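Local coordinates for protein cytochrome P450 (Novosphingobium aromaticivorans, PDB 3OFT) that belongs to the cytochrome P450 family of heme proteins and holds an iron-containing protoporphyrin IX within a mainly helical fold, at residues 119-124 with 359-364; 138-143 with 241-246; 147-152 with 187-192; 153-158 with 191-196; 196-201 with 219-224. All blocks are in the same frame, centred on the assembly; numbering follows the deposited sequence.

Interaction 1 of 5, residues 119-124 with 359-364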
# COMPACT_ATOMS: atom_id res chain seq x y z
N ALA A 119 -9.13 17.18 9.10
CA ALA A 119 -9.46 18.45 8.44
C ALA A 119 -9.15 18.44 6.91
O ALA A 119 -9.88 19.03 6.09
CB ALA A 119 -8.76 19.60 9.13
N VAL A 120 -8.07 17.77 6.54
CA VAL A 120 -7.71 17.59 5.13
C VAL A 120 -8.76 16.76 4.38
O VAL A 120 -9.20 17.15 3.28
CB VAL A 120 -6.32 16.90 5.01
CG1 VAL A 120 -6.12 16.37 3.60
CG2 VAL A 120 -5.26 17.87 5.36
N ALA A 121 -9.17 15.63 4.96
CA ALA A 121 -10.23 14.81 4.35
C ALA A 121 -11.53 15.60 4.23
O ALA A 121 -12.21 15.57 3.19
CB ALA A 121 -10.45 13.50 5.15
N ARG A 122 -11.85 16.37 5.27
CA ARG A 122 -13.10 17.15 5.27
C ARG A 122 -13.11 18.22 4.19
O ARG A 122 -14.12 18.39 3.48
CB ARG A 122 -13.40 17.76 6.65
CG ARG A 122 -14.64 18.70 6.65
CD ARG A 122 -14.93 19.16 8.08
NE ARG A 122 -16.26 19.75 8.19
CZ ARG A 122 -16.89 19.97 9.34
NH1 ARG A 122 -16.30 19.68 10.50
NH2 ARG A 122 -18.11 20.50 9.34
N LYS A 123 -12.00 18.94 4.08
CA LYS A 123 -11.87 19.99 3.07
C LYS A 123 -12.04 19.38 1.66
O LYS A 123 -12.69 19.97 0.81
CB LYS A 123 -10.50 20.69 3.19
CG LYS A 123 -10.28 21.88 2.26
CD LYS A 123 -8.85 22.42 2.35
CE LYS A 123 -8.73 23.80 1.66
NZ LYS A 123 -7.45 24.50 2.02
N LEU A 124 -11.47 18.20 1.43
CA LEU A 124 -11.54 17.60 0.09
C LEU A 124 -12.94 17.07 -0.23
O LEU A 124 -13.47 17.27 -1.35
CB LEU A 124 -10.45 16.51 -0.05
CG LEU A 124 -10.28 15.83 -1.42
CD1 LEU A 124 -9.97 16.81 -2.52
CD2 LEU A 124 -9.19 14.77 -1.32
N LEU A 359 -13.71 7.54 6.58
CA LEU A 359 -15.05 7.06 6.87
C LEU A 359 -15.82 8.11 7.67
O LEU A 359 -16.97 8.38 7.39
CB LEU A 359 -15.01 5.74 7.64
CG LEU A 359 -14.49 4.53 6.83
CD1 LEU A 359 -14.15 3.32 7.70
CD2 LEU A 359 -15.54 4.15 5.79
N ARG A 360 -15.18 8.72 8.66
CA ARG A 360 -15.90 9.68 9.50
C ARG A 360 -16.36 10.85 8.65
O ARG A 360 -17.51 11.30 8.75
CB ARG A 360 -15.02 10.23 10.63
CG ARG A 360 -14.77 9.25 11.72
CD ARG A 360 -14.00 9.90 12.91
NE ARG A 360 -13.61 8.80 13.78
CZ ARG A 360 -14.46 8.03 14.47
NH1 ARG A 360 -15.78 8.25 14.46
NH2 ARG A 360 -14.00 7.02 15.21
N GLU A 361 -15.48 11.36 7.83
CA GLU A 361 -15.82 12.56 7.06
C GLU A 361 -16.73 12.31 5.89
O GLU A 361 -17.64 13.13 5.65
CB GLU A 361 -14.58 13.32 6.63
CG GLU A 361 -13.92 14.07 7.78
CD GLU A 361 -14.86 15.08 8.48
OE1 GLU A 361 -14.81 15.16 9.73
OE2 GLU A 361 -15.62 15.79 7.79
N TRP A 362 -16.50 11.20 5.17
CA TRP A 362 -17.28 10.89 3.97
C TRP A 362 -18.70 10.51 4.31
O TRP A 362 -19.67 11.07 3.73
CB TRP A 362 -16.63 9.75 3.15
CG TRP A 362 -17.18 9.56 1.74
CD1 TRP A 362 -18.04 8.59 1.31
CD2 TRP A 362 -16.88 10.36 0.59
NE1 TRP A 362 -18.30 8.75 -0.05
CE2 TRP A 362 -17.60 9.83 -0.50
CE3 TRP A 362 -16.09 11.50 0.39
CZ2 TRP A 362 -17.55 10.39 -1.79
CZ3 TRP A 362 -16.02 12.04 -0.89
CH2 TRP A 362 -16.76 11.48 -1.97
N LEU A 363 -18.83 9.58 5.25
CA LEU A 363 -20.15 9.20 5.76
C LEU A 363 -20.86 10.32 6.49
O LEU A 363 -22.06 10.48 6.32
CB LEU A 363 -20.03 7.97 6.67
CG LEU A 363 -19.62 6.70 5.91
CD1 LEU A 363 -19.24 5.58 6.89
CD2 LEU A 363 -20.73 6.22 5.03
N GLY A 364 -20.14 11.07 7.33
CA GLY A 364 -20.72 12.16 8.09
C GLY A 364 -21.13 13.33 7.22
O GLY A 364 -22.17 13.96 7.46
O HOH W 1 -14.88 17.27 11.19
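Glu361 OE1 is gripped twice: a water donates to it at 2.6 Å, and Gln118 NE2, one turn before Arg122, also bonds to it. The same water reaches back to Arg122 NH1 at 2.9 Å, a weak bond, so a single solvent molecule bridges the two charged groups. The other carboxylate oxygen works differently. Glu361 OE2 rests against the aliphatic stem of Arg122, 3.2 Å from Arg122 CB and 3.3 Å from Arg122 CG. It comes within 4.0 Å of Arg122 NE but well out of the guanidinium plane, where no N-H points at it; any attraction there is probably one of charges, without a directed bond. With chi1, chi2 and chi3 all near 180°, the Arg122 chain runs straight past the acid, and its NE forms a salt bridge with Glu126 on its own helix. Glu361 is bent instead (chi2 -58°), which folds its carboxylate against that stem. Beneath the polar layer, Ala121 CB faces Glu361 CB at 4.4 Å. The contact joins helix 107-128 to helix 348-365, the D and L helices of the P450 fold; helix 144-152 packs on the former through Val120, helices 221-252 and 267-277 on the latter through Leu359.

Interaction 2 of 5, residues 138-143 with 241-246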
# COMPACT_ATOMS: atom_id res chain seq x y z
N SER A 138 -9.82 9.79 -9.46
CA SER A 138 -9.03 10.94 -9.85
C SER A 138 -9.35 12.19 -9.00
O SER A 138 -8.48 13.02 -8.80
CB SER A 138 -9.12 11.23 -11.36
OG SER A 138 -10.45 11.37 -11.73
N ASP A 139 -10.58 12.31 -8.49
CA ASP A 139 -10.99 13.51 -7.73
C ASP A 139 -10.71 13.42 -6.23
O ASP A 139 -10.64 14.44 -5.54
CB ASP A 139 -12.51 13.81 -7.90
CG ASP A 139 -12.91 14.02 -9.35
OD1 ASP A 139 -12.05 14.44 -10.14
OD2 ASP A 139 -14.08 13.77 -9.71
N PHE A 140 -10.60 12.20 -5.70
CA PHE A 140 -10.41 12.06 -4.26
C PHE A 140 -9.25 11.14 -3.92
O PHE A 140 -8.33 11.55 -3.22
CB PHE A 140 -11.70 11.59 -3.56
CG PHE A 140 -11.67 11.76 -2.05
CD1 PHE A 140 -12.25 12.87 -1.45
CD2 PHE A 140 -11.01 10.80 -1.24
CE1 PHE A 140 -12.22 13.01 -0.04
CE2 PHE A 140 -10.98 10.93 0.14
CZ PHE A 140 -11.54 12.03 0.75
N ALA A 141 -9.32 9.88 -4.36
CA ALA A 141 -8.38 8.86 -3.86
C ALA A 141 -6.94 9.21 -4.16
O ALA A 141 -6.08 9.00 -3.33
CB ALA A 141 -8.72 7.43 -4.45
N GLU A 142 -6.69 9.71 -5.37
CA GLU A 142 -5.34 10.06 -5.79
C GLU A 142 -4.91 11.45 -5.33
O GLU A 142 -3.80 11.85 -5.65
CB GLU A 142 -5.14 9.91 -7.32
CG GLU A 142 -4.86 8.44 -7.70
CD GLU A 142 -5.02 8.05 -9.19
OE1 GLU A 142 -4.77 6.84 -9.46
OE2 GLU A 142 -5.39 8.88 -10.06
N ILE A 143 -5.79 12.18 -4.64
CA ILE A 143 -5.49 13.54 -4.21
C ILE A 143 -5.18 13.51 -2.71
O ILE A 143 -4.23 14.14 -2.24
CB ILE A 143 -6.69 14.48 -4.50
CG1 ILE A 143 -7.00 14.54 -6.00
CG2 ILE A 143 -6.49 15.91 -3.91
CD1 ILE A 143 -5.86 15.13 -6.84
N ALA A 241 -5.20 3.38 -3.06
CA ALA A 241 -5.86 2.13 -3.44
C ALA A 241 -6.86 1.71 -2.37
O ALA A 241 -8.00 1.36 -2.68
CB ALA A 241 -4.85 1.01 -3.65
N MET A 242 -6.45 1.80 -1.11
CA MET A 242 -7.30 1.36 -0.00
C MET A 242 -8.53 2.27 0.12
O MET A 242 -9.65 1.76 0.32
CB MET A 242 -6.51 1.32 1.31
CG MET A 242 -7.34 0.72 2.52
SD MET A 242 -8.07 -0.92 2.25
CE MET A 242 -6.56 -1.93 2.35
N ILE A 243 -8.32 3.58 0.01
CA ILE A 243 -9.43 4.54 0.13
C ILE A 243 -10.43 4.28 -0.99
O ILE A 243 -11.64 4.30 -0.76
CB ILE A 243 -8.96 6.04 0.17
CG1 ILE A 243 -8.21 6.38 1.47
CG2 ILE A 243 -10.12 7.06 -0.05
CD1 ILE A 243 -8.90 6.03 2.74
N GLY A 244 -9.91 4.06 -2.20
CA GLY A 244 -10.80 3.70 -3.34
C GLY A 244 -11.62 2.43 -3.09
O GLY A 244 -12.82 2.40 -3.39
N MET A 245 -10.98 1.40 -2.51
CA MET A 245 -11.66 0.14 -2.27
C MET A 245 -12.75 0.32 -1.19
O MET A 245 -13.84 -0.28 -1.26
CB MET A 245 -10.66 -0.91 -1.78
CG MET A 245 -9.78 -1.51 -2.88
SD MET A 245 -10.67 -2.07 -4.34
CE MET A 245 -12.14 -2.85 -3.74
N VAL A 246 -12.41 1.11 -0.17
CA VAL A 246 -13.37 1.45 0.90
C VAL A 246 -14.59 2.20 0.34
O VAL A 246 -15.76 1.88 0.68
CB VAL A 246 -12.70 2.23 2.02
CG1 VAL A 246 -13.80 2.79 2.97
CG2 VAL A 246 -11.73 1.26 2.80
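The Phe140 ring meets Ile243 at its edge: Ile243 CG2 lies near the ring plane, 4.0 Å from both Phe140 CE2 and Phe140 CD2, so the methyl sits beside one side of the hexagon and over neither face. Other aromatic groups surround the same ring. Phe136 meets it with planes about 20° apart, Phe358 at a steeper tilt, and Trp362 edge-to-face; from helix 107-128, Leu124 and Leu128 add aliphatic packing. The CG2 branch of Ile243 is the one that touches because it stands opposite the backbone N, while chi1 of -69° sets CG1 beside the backbone N, anti to the carbonyl carbon. Phe140 has its own CG anti to N (chi1 -166°), which swings the ring nearer to the partner helix than its first bond suggests. Next to this pair the backbones come close. Ala141 CB points at the partner helix and lies 4.2 Å from Gly244 N, with the CA atoms of Ala141 and Gly244 5.7 Å apart. Gly244 presents only main chain here, and the methyl rests directly on it. All four touching residues are buried. A wider pi-type turn spans 138-141, at the end of short helix 136-141, which follows strand 133-135. Across from it runs the long helix 221-252, whose Met242 touches the heme; helix 348-365 packs on that helix through Phe358 and Leu359.

Interaction 3 of 5, residues 147-152 with 187-192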
# COMPACT_ATOMS: atom_id res chain seq x y z
N ASN A 147 -2.03 15.35 -0.22
CA ASN A 147 -2.42 16.35 0.78
C ASN A 147 -2.06 15.96 2.19
O ASN A 147 -1.59 16.78 2.99
CB ASN A 147 -3.93 16.71 0.73
CG ASN A 147 -4.31 17.45 -0.54
OD1 ASN A 147 -3.45 17.74 -1.38
ND2 ASN A 147 -5.62 17.72 -0.71
N ILE A 148 -2.28 14.69 2.53
CA ILE A 148 -1.88 14.23 3.85
C ILE A 148 -0.36 14.31 4.03
O ILE A 148 0.13 14.76 5.07
CB ILE A 148 -2.45 12.82 4.14
CG1 ILE A 148 -3.98 12.89 4.30
CG2 ILE A 148 -1.75 12.17 5.31
CD1 ILE A 148 -4.62 11.53 4.36
N PHE A 149 0.38 13.92 3.00
CA PHE A 149 1.85 13.95 3.10
C PHE A 149 2.34 15.33 3.49
O PHE A 149 3.22 15.48 4.36
CB PHE A 149 2.47 13.63 1.76
CG PHE A 149 3.96 13.74 1.75
CD1 PHE A 149 4.74 12.73 2.34
CD2 PHE A 149 4.59 14.86 1.20
CE1 PHE A 149 6.14 12.84 2.32
CE2 PHE A 149 5.99 14.96 1.18
CZ PHE A 149 6.76 13.94 1.74
N LEU A 150 1.81 16.34 2.81
CA LEU A 150 2.21 17.73 3.06
C LEU A 150 1.91 18.16 4.50
O LEU A 150 2.66 18.95 5.12
CB LEU A 150 1.45 18.65 2.09
CG LEU A 150 2.05 19.04 0.75
CD1 LEU A 150 3.40 18.41 0.43
CD2 LEU A 150 1.08 18.98 -0.41
N THR A 151 0.79 17.65 5.03
CA THR A 151 0.48 17.80 6.46
C THR A 151 1.47 17.07 7.37
O THR A 151 1.95 17.67 8.36
CB THR A 151 -0.99 17.39 6.77
OG1 THR A 151 -1.85 18.17 5.93
CG2 THR A 151 -1.37 17.67 8.21
N LEU A 152 1.81 15.83 7.05
CA LEU A 152 2.76 15.05 7.89
C LEU A 152 4.14 15.72 8.03
O LEU A 152 4.74 15.67 9.11
CB LEU A 152 3.00 13.63 7.36
CG LEU A 152 1.87 12.62 7.09
CD1 LEU A 152 2.38 11.31 6.42
CD2 LEU A 152 1.05 12.32 8.33
N ASP A 187 13.42 12.87 -5.53
CA ASP A 187 14.50 13.49 -4.74
C ASP A 187 14.46 15.01 -4.82
O ASP A 187 14.65 15.67 -3.80
CB ASP A 187 15.87 12.99 -5.22
CG ASP A 187 16.18 11.58 -4.73
OD1 ASP A 187 17.26 11.02 -5.09
OD2 ASP A 187 15.34 11.01 -3.98
N ASP A 188 14.26 15.54 -6.01
CA ASP A 188 14.27 17.00 -6.20
C ASP A 188 13.08 17.65 -5.51
O ASP A 188 13.22 18.70 -4.92
CB ASP A 188 14.34 17.41 -7.68
CG ASP A 188 15.71 17.11 -8.30
OD1 ASP A 188 16.70 17.04 -7.51
OD2 ASP A 188 15.80 16.94 -9.53
N TYR A 189 11.92 17.03 -5.59
CA TYR A 189 10.75 17.46 -4.83
C TYR A 189 10.94 17.46 -3.30
O TYR A 189 10.53 18.40 -2.60
CB TYR A 189 9.63 16.50 -5.15
CG TYR A 189 8.31 16.81 -4.52
CD1 TYR A 189 7.74 15.94 -3.58
CD2 TYR A 189 7.60 17.95 -4.88
CE1 TYR A 189 6.49 16.20 -3.04
CE2 TYR A 189 6.34 18.22 -4.34
CZ TYR A 189 5.80 17.33 -3.41
OH TYR A 189 4.57 17.58 -2.88
N LEU A 190 11.54 16.38 -2.79
CA LEU A 190 11.77 16.19 -1.37
C LEU A 190 12.94 17.02 -0.85
O LEU A 190 12.95 17.38 0.33
CB LEU A 190 12.02 14.69 -1.05
CG LEU A 190 10.77 13.80 -1.28
CD1 LEU A 190 11.15 12.33 -1.11
CD2 LEU A 190 9.56 14.18 -0.36
N TRP A 191 13.95 17.25 -1.68
CA TRP A 191 15.16 17.88 -1.15
C TRP A 191 14.95 19.18 -0.35
O TRP A 191 15.54 19.35 0.71
CB TRP A 191 16.31 18.04 -2.19
CG TRP A 191 17.51 18.66 -1.46
CD1 TRP A 191 18.00 19.95 -1.62
CD2 TRP A 191 18.26 18.07 -0.40
NE1 TRP A 191 19.03 20.16 -0.72
CE2 TRP A 191 19.21 19.02 0.03
CE3 TRP A 191 18.23 16.81 0.23
CZ2 TRP A 191 20.12 18.76 1.03
CZ3 TRP A 191 19.13 16.55 1.22
CH2 TRP A 191 20.07 17.52 1.63
N PRO A 192 14.10 20.11 -0.84
CA PRO A 192 14.00 21.33 -0.01
C PRO A 192 13.48 21.06 1.42
O PRO A 192 13.93 21.71 2.38
CB PRO A 192 13.05 22.24 -0.80
CG PRO A 192 13.10 21.74 -2.21
CD PRO A 192 13.39 20.24 -2.13
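Phe149 CZ presses on Leu190 CD2 at 3.5 Å, the closest approach between the two segments. The methyl approaches the far end of the phenyl ring, with Phe149 CE2 4.0 Å away. Tyr189 adds a looser contact, its CE1 4.4 Å from Phe149 CE2, while its hydroxyl passes on to the next residue: Tyr189 OH lies 3.6 Å from Leu150 CD1, the two side chains meeting at about a right angle. That methyl gives the oxygen no polar partner; Tyr189 OH is instead hydrogen-bonded to Leu163 O in helix 160-171, which pins the far end of the ring. The two aromatic side chains extend toward each other, Phe149 with chi1 176° and Tyr189 with chi1 -177°, each CG opposite its backbone N. This reach is needed, since the helix axes stay 13.3 Å apart and side-chain ends bridge the whole gap. In the next shell, Leu232 of helix 221-252 touches both Phe149 and Leu190, and Cys228 also packs on Leu190. Leu166 and Leu170 lie against Tyr189, whose ring also meets Phe193 edge-to-face. The short segments run roughly in the same direction, 33° apart. Helices 144-152 and 179-199 correspond to E and G of the P450 fold, and their buried apolar layer lies close to the heme: the Phe149 side chain comes within about 6 Å of it.

Interaction 4 of 5, residues 153-158 with 191-196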
# COMPACT_ATOMS: atom_id res chain seq x y z
N ILE A 153 4.64 16.32 6.97
CA ILE A 153 5.93 17.02 7.04
C ILE A 153 5.82 18.51 7.43
O ILE A 153 6.83 19.21 7.57
CB ILE A 153 6.78 16.79 5.79
CG1 ILE A 153 6.17 17.44 4.55
CG2 ILE A 153 6.97 15.29 5.59
CD1 ILE A 153 7.21 17.65 3.50
N ASP A 154 4.57 18.95 7.62
CA ASP A 154 4.23 20.30 8.02
C ASP A 154 4.80 21.40 7.09
O ASP A 154 5.51 22.30 7.55
CB ASP A 154 4.61 20.52 9.49
CG ASP A 154 3.91 21.74 10.10
OD1 ASP A 154 4.37 22.22 11.15
OD2 ASP A 154 2.91 22.23 9.50
N VAL A 155 4.48 21.34 5.80
CA VAL A 155 4.89 22.42 4.85
C VAL A 155 4.09 23.69 5.13
O VAL A 155 2.96 23.60 5.58
CB VAL A 155 4.66 22.04 3.36
CG1 VAL A 155 5.26 20.67 3.05
CG2 VAL A 155 3.17 22.08 3.02
N PRO A 156 4.69 24.89 4.90
CA PRO A 156 3.92 26.11 5.23
C PRO A 156 2.62 26.20 4.41
O PRO A 156 2.60 25.82 3.23
CB PRO A 156 4.88 27.26 4.91
CG PRO A 156 6.27 26.61 5.00
CD PRO A 156 6.07 25.19 4.50
N LEU A 157 1.55 26.65 5.05
CA LEU A 157 0.22 26.61 4.45
C LEU A 157 0.20 27.29 3.07
O LEU A 157 -0.42 26.77 2.12
CB LEU A 157 -0.83 27.18 5.42
CG LEU A 157 -2.34 27.06 5.16
CD1 LEU A 157 -2.76 25.76 4.42
CD2 LEU A 157 -3.14 27.22 6.47
N GLU A 158 0.91 28.41 2.95
CA GLU A 158 0.99 29.15 1.69
C GLU A 158 1.68 28.43 0.50
O GLU A 158 1.42 28.77 -0.66
CB GLU A 158 1.57 30.56 1.91
CG GLU A 158 2.99 30.62 2.53
CD GLU A 158 3.02 30.59 4.08
OE1 GLU A 158 2.07 30.10 4.74
OE2 GLU A 158 4.06 31.04 4.64
N TRP A 191 13.95 17.25 -1.68
CA TRP A 191 15.16 17.88 -1.15
C TRP A 191 14.95 19.18 -0.35
O TRP A 191 15.54 19.35 0.71
CB TRP A 191 16.31 18.04 -2.19
CG TRP A 191 17.51 18.66 -1.46
CD1 TRP A 191 18.00 19.95 -1.62
CD2 TRP A 191 18.26 18.07 -0.40
NE1 TRP A 191 19.03 20.16 -0.72
CE2 TRP A 191 19.21 19.02 0.03
CE3 TRP A 191 18.23 16.81 0.23
CZ2 TRP A 191 20.12 18.76 1.03
CZ3 TRP A 191 19.13 16.55 1.22
CH2 TRP A 191 20.07 17.52 1.63
N PRO A 192 14.10 20.11 -0.84
CA PRO A 192 14.00 21.33 -0.01
C PRO A 192 13.48 21.06 1.42
O PRO A 192 13.93 21.71 2.38
CB PRO A 192 13.05 22.24 -0.80
CG PRO A 192 13.10 21.74 -2.21
CD PRO A 192 13.39 20.24 -2.13
N PHE A 193 12.55 20.11 1.56
CA PHE A 193 12.03 19.75 2.88
C PHE A 193 13.09 19.14 3.81
O PHE A 193 13.15 19.48 4.99
CB PHE A 193 10.88 18.71 2.80
CG PHE A 193 9.85 18.98 1.72
CD1 PHE A 193 9.35 20.27 1.50
CD2 PHE A 193 9.37 17.92 0.94
CE1 PHE A 193 8.38 20.49 0.50
CE2 PHE A 193 8.36 18.13 -0.03
CZ PHE A 193 7.89 19.43 -0.27
N ILE A 194 13.85 18.18 3.27
CA ILE A 194 14.91 17.47 4.00
C ILE A 194 15.98 18.46 4.44
O ILE A 194 16.41 18.45 5.59
CB ILE A 194 15.56 16.35 3.09
CG1 ILE A 194 14.49 15.34 2.66
CG2 ILE A 194 16.75 15.66 3.80
CD1 ILE A 194 14.91 14.33 1.55
N GLU A 195 16.41 19.31 3.51
CA GLU A 195 17.47 20.28 3.78
C GLU A 195 17.07 21.12 4.98
O GLU A 195 17.84 21.28 5.92
CB GLU A 195 17.71 21.15 2.55
CG GLU A 195 18.74 22.24 2.74
CD GLU A 195 18.23 23.54 2.17
OE1 GLU A 195 17.40 24.21 2.85
OE2 GLU A 195 18.65 23.89 1.04
N LYS A 196 15.82 21.60 4.97
CA LYS A 196 15.30 22.46 6.03
C LYS A 196 15.20 21.73 7.36
O LYS A 196 15.60 22.28 8.39
CB LYS A 196 13.94 23.06 5.64
CG LYS A 196 13.37 24.10 6.62
CD LYS A 196 12.02 24.66 6.17
CE LYS A 196 12.15 25.43 4.84
NZ LYS A 196 10.81 25.98 4.40
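Ile153 and Phe193 form a CH-pi contact just where helix 144-152 ends in a Schellman motif, at the start of the loop leading to helix 160-171. Ile153 CD1 stands over one face of the Phe193 ring, 3.6 Å from the centroid and 23° off the normal, displaced toward the rim. The nearest ring atom is Phe193 CD2 at 3.4 Å. The methyl gets there because chi1 of Ile153 (67°) places CG1 between the backbone N and carbonyl carbon, and chi2 extends the chain onward. Asp154, with positive phi, turns the chain out of the helix, which brings Val155 round to the same phenyl group. Val155 CG1 touches Phe193 CE1 at 4.0 Å, a more relaxed approach. Leu163 and Phe149 also pack on this ring, so the Phe193 side is thoroughly buried. Phe206, from helix 205-210, packs on Ile153. Between the tight and open parts runs a polar tie from the next turn of helix 179-199: Arg197 NE bonds to Phe193 O, while Arg197 NH1 makes a weak hydrogen bond to Ile153 O. The other end of the contact is loose. Pro156 is partly exposed and Lys196 exposed; the long amine chain leans toward the proline ring without closing on it, Lys196 NZ stopping 4.6 Å from Pro156 CG.

Interaction 5 of 5, residues 196-201 with 219-224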
# COMPACT_ATOMS: atom_id res chain seq x y z
N LYS A 196 15.82 21.60 4.97
CA LYS A 196 15.30 22.46 6.03
C LYS A 196 15.20 21.73 7.36
O LYS A 196 15.60 22.28 8.39
CB LYS A 196 13.94 23.06 5.64
CG LYS A 196 13.37 24.10 6.62
CD LYS A 196 12.02 24.66 6.17
CE LYS A 196 12.15 25.43 4.84
NZ LYS A 196 10.81 25.98 4.40
N ARG A 197 14.68 20.51 7.34
CA ARG A 197 14.43 19.76 8.57
C ARG A 197 15.68 19.13 9.19
O ARG A 197 15.71 18.90 10.41
CB ARG A 197 13.28 18.76 8.37
CG ARG A 197 11.89 19.39 8.64
CD ARG A 197 10.72 18.83 7.78
NE ARG A 197 10.79 19.61 6.56
CZ ARG A 197 9.96 20.53 6.11
NH1 ARG A 197 8.79 20.82 6.65
NH2 ARG A 197 10.33 21.16 5.02
N MET A 198 16.71 18.87 8.39
CA MET A 198 17.98 18.40 8.94
C MET A 198 18.77 19.56 9.58
O MET A 198 19.43 19.38 10.61
CB MET A 198 18.84 17.68 7.88
CG MET A 198 18.29 16.35 7.39
SD MET A 198 19.45 15.47 6.30
CE MET A 198 20.46 16.82 5.66
N ALA A 199 18.66 20.75 9.00
CA ALA A 199 19.30 21.99 9.51
C ALA A 199 18.62 22.54 10.76
O ALA A 199 19.28 22.90 11.74
CB ALA A 199 19.33 23.05 8.42
N GLN A 200 17.29 22.61 10.70
CA GLN A 200 16.45 23.20 11.75
C GLN A 200 15.26 22.28 12.06
O GLN A 200 14.16 22.51 11.54
CB GLN A 200 15.91 24.55 11.27
CG GLN A 200 16.95 25.70 11.15
CD GLN A 200 17.32 26.35 12.49
OE1 GLN A 200 17.09 25.79 13.57
NE2 GLN A 200 17.90 27.54 12.43
N PRO A 201 15.47 21.23 12.89
CA PRO A 201 14.39 20.29 13.17
C PRO A 201 13.15 20.94 13.78
O PRO A 201 13.27 21.75 14.71
CB PRO A 201 15.00 19.29 14.18
CG PRO A 201 16.42 19.70 14.39
CD PRO A 201 16.78 20.71 13.33
N TRP A 219 22.33 10.24 10.57
CA TRP A 219 21.96 9.91 9.17
C TRP A 219 22.93 10.58 8.20
O TRP A 219 23.26 11.77 8.39
CB TRP A 219 20.57 10.46 8.83
CG TRP A 219 19.42 9.72 9.49
CD1 TRP A 219 18.94 9.92 10.76
CD2 TRP A 219 18.58 8.72 8.89
NE1 TRP A 219 17.86 9.10 10.99
CE2 TRP A 219 17.62 8.35 9.87
CE3 TRP A 219 18.56 8.08 7.64
CZ2 TRP A 219 16.64 7.35 9.64
CZ3 TRP A 219 17.57 7.10 7.40
CH2 TRP A 219 16.65 6.73 8.41
N THR A 220 23.36 9.88 7.16
CA THR A 220 24.05 10.56 6.08
C THR A 220 22.99 11.22 5.20
O THR A 220 21.81 10.87 5.25
CB THR A 220 24.92 9.61 5.24
OG1 THR A 220 24.08 8.71 4.48
CG2 THR A 220 25.90 8.83 6.16
N VAL A 221 23.42 12.17 4.39
CA VAL A 221 22.49 12.83 3.51
C VAL A 221 21.89 11.82 2.52
O VAL A 221 20.71 11.88 2.20
CB VAL A 221 23.17 13.95 2.70
CG1 VAL A 221 22.13 14.56 1.77
CG2 VAL A 221 23.68 15.04 3.67
N ASP A 222 22.71 10.91 2.00
CA ASP A 222 22.13 9.95 1.04
C ASP A 222 21.10 9.00 1.69
O ASP A 222 20.13 8.63 1.04
CB ASP A 222 23.18 9.14 0.29
CG ASP A 222 22.57 8.41 -0.93
OD1 ASP A 222 21.97 9.08 -1.82
OD2 ASP A 222 22.69 7.17 -0.99
N GLU A 223 21.34 8.59 2.94
CA GLU A 223 20.39 7.72 3.65
C GLU A 223 19.09 8.48 3.86
O GLU A 223 18.04 7.90 3.67
CB GLU A 223 20.94 7.23 4.98
CG GLU A 223 22.11 6.24 4.86
CD GLU A 223 22.99 6.20 6.11
OE1 GLU A 223 22.76 6.98 7.07
OE2 GLU A 223 23.95 5.42 6.09
N ALA A 224 19.18 9.77 4.20
CA ALA A 224 18.00 10.62 4.32
C ALA A 224 17.25 10.65 3.00
O ALA A 224 16.04 10.54 2.99
CB ALA A 224 18.40 12.09 4.76
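A capping box opens the long helix 221-252, and just beside it Met198 of helix 179-199 lies against the first turn. Thr220 is the N-cap. Its OG1 accepts from Glu223 N at 3.1 Å, and in return Thr220 N donates to Glu223 OE1 at 3.0 Å, nearly straight at 175°. That second N-H meets the oxygen from above the carboxylate plane, 52° out of it. Glu223 OE1 also takes a salt bridge from Arg217, so two groups hold the capping acid. The contact between helices is carried by one thioether. Met198 sets out toward helix 221-252 with its chain extended at chi2, then bends at chi3 (-24°), which turns its methyl aside from the line of the chain. The sulfur and the methyl thereby meet different residues one turn apart, Ala224 and Val221. Trp191, one of the residues flanking this pair, touches both Met198 and Val221, and Leu210 from helix 205-210 packs on Met198 and Ala224. Ala224 is buried, whereas Met198 and Val221 remain partly exposed. At the inner end Met198 SD sits 3.9 Å from Ala224 CB; at the outer end Met198 CE approaches Val221 CG2 at 4.2 Å.

From the N terminus, helix 107-128 opens the widest loop, which interaction 1 closes when the chain reaches helix 348-365. Within it, helix 136-141 starts the loop of interaction 2, ended by helix 221-252, and the remaining three contacts all fall between those ends. Interactions 3 and 4 start on adjoining segments, 147-152 and 153-158, and both end on helix 179-199, where they share Trp191 and Pro192. Interaction 5 comes next in series, a short loop from the end of that helix to the start of 221-252. Interactions 1 and 2 touch where Leu124 meets Phe140, whereas interactions 3, 4 and 5 tie helix 179-199 to its neighbours.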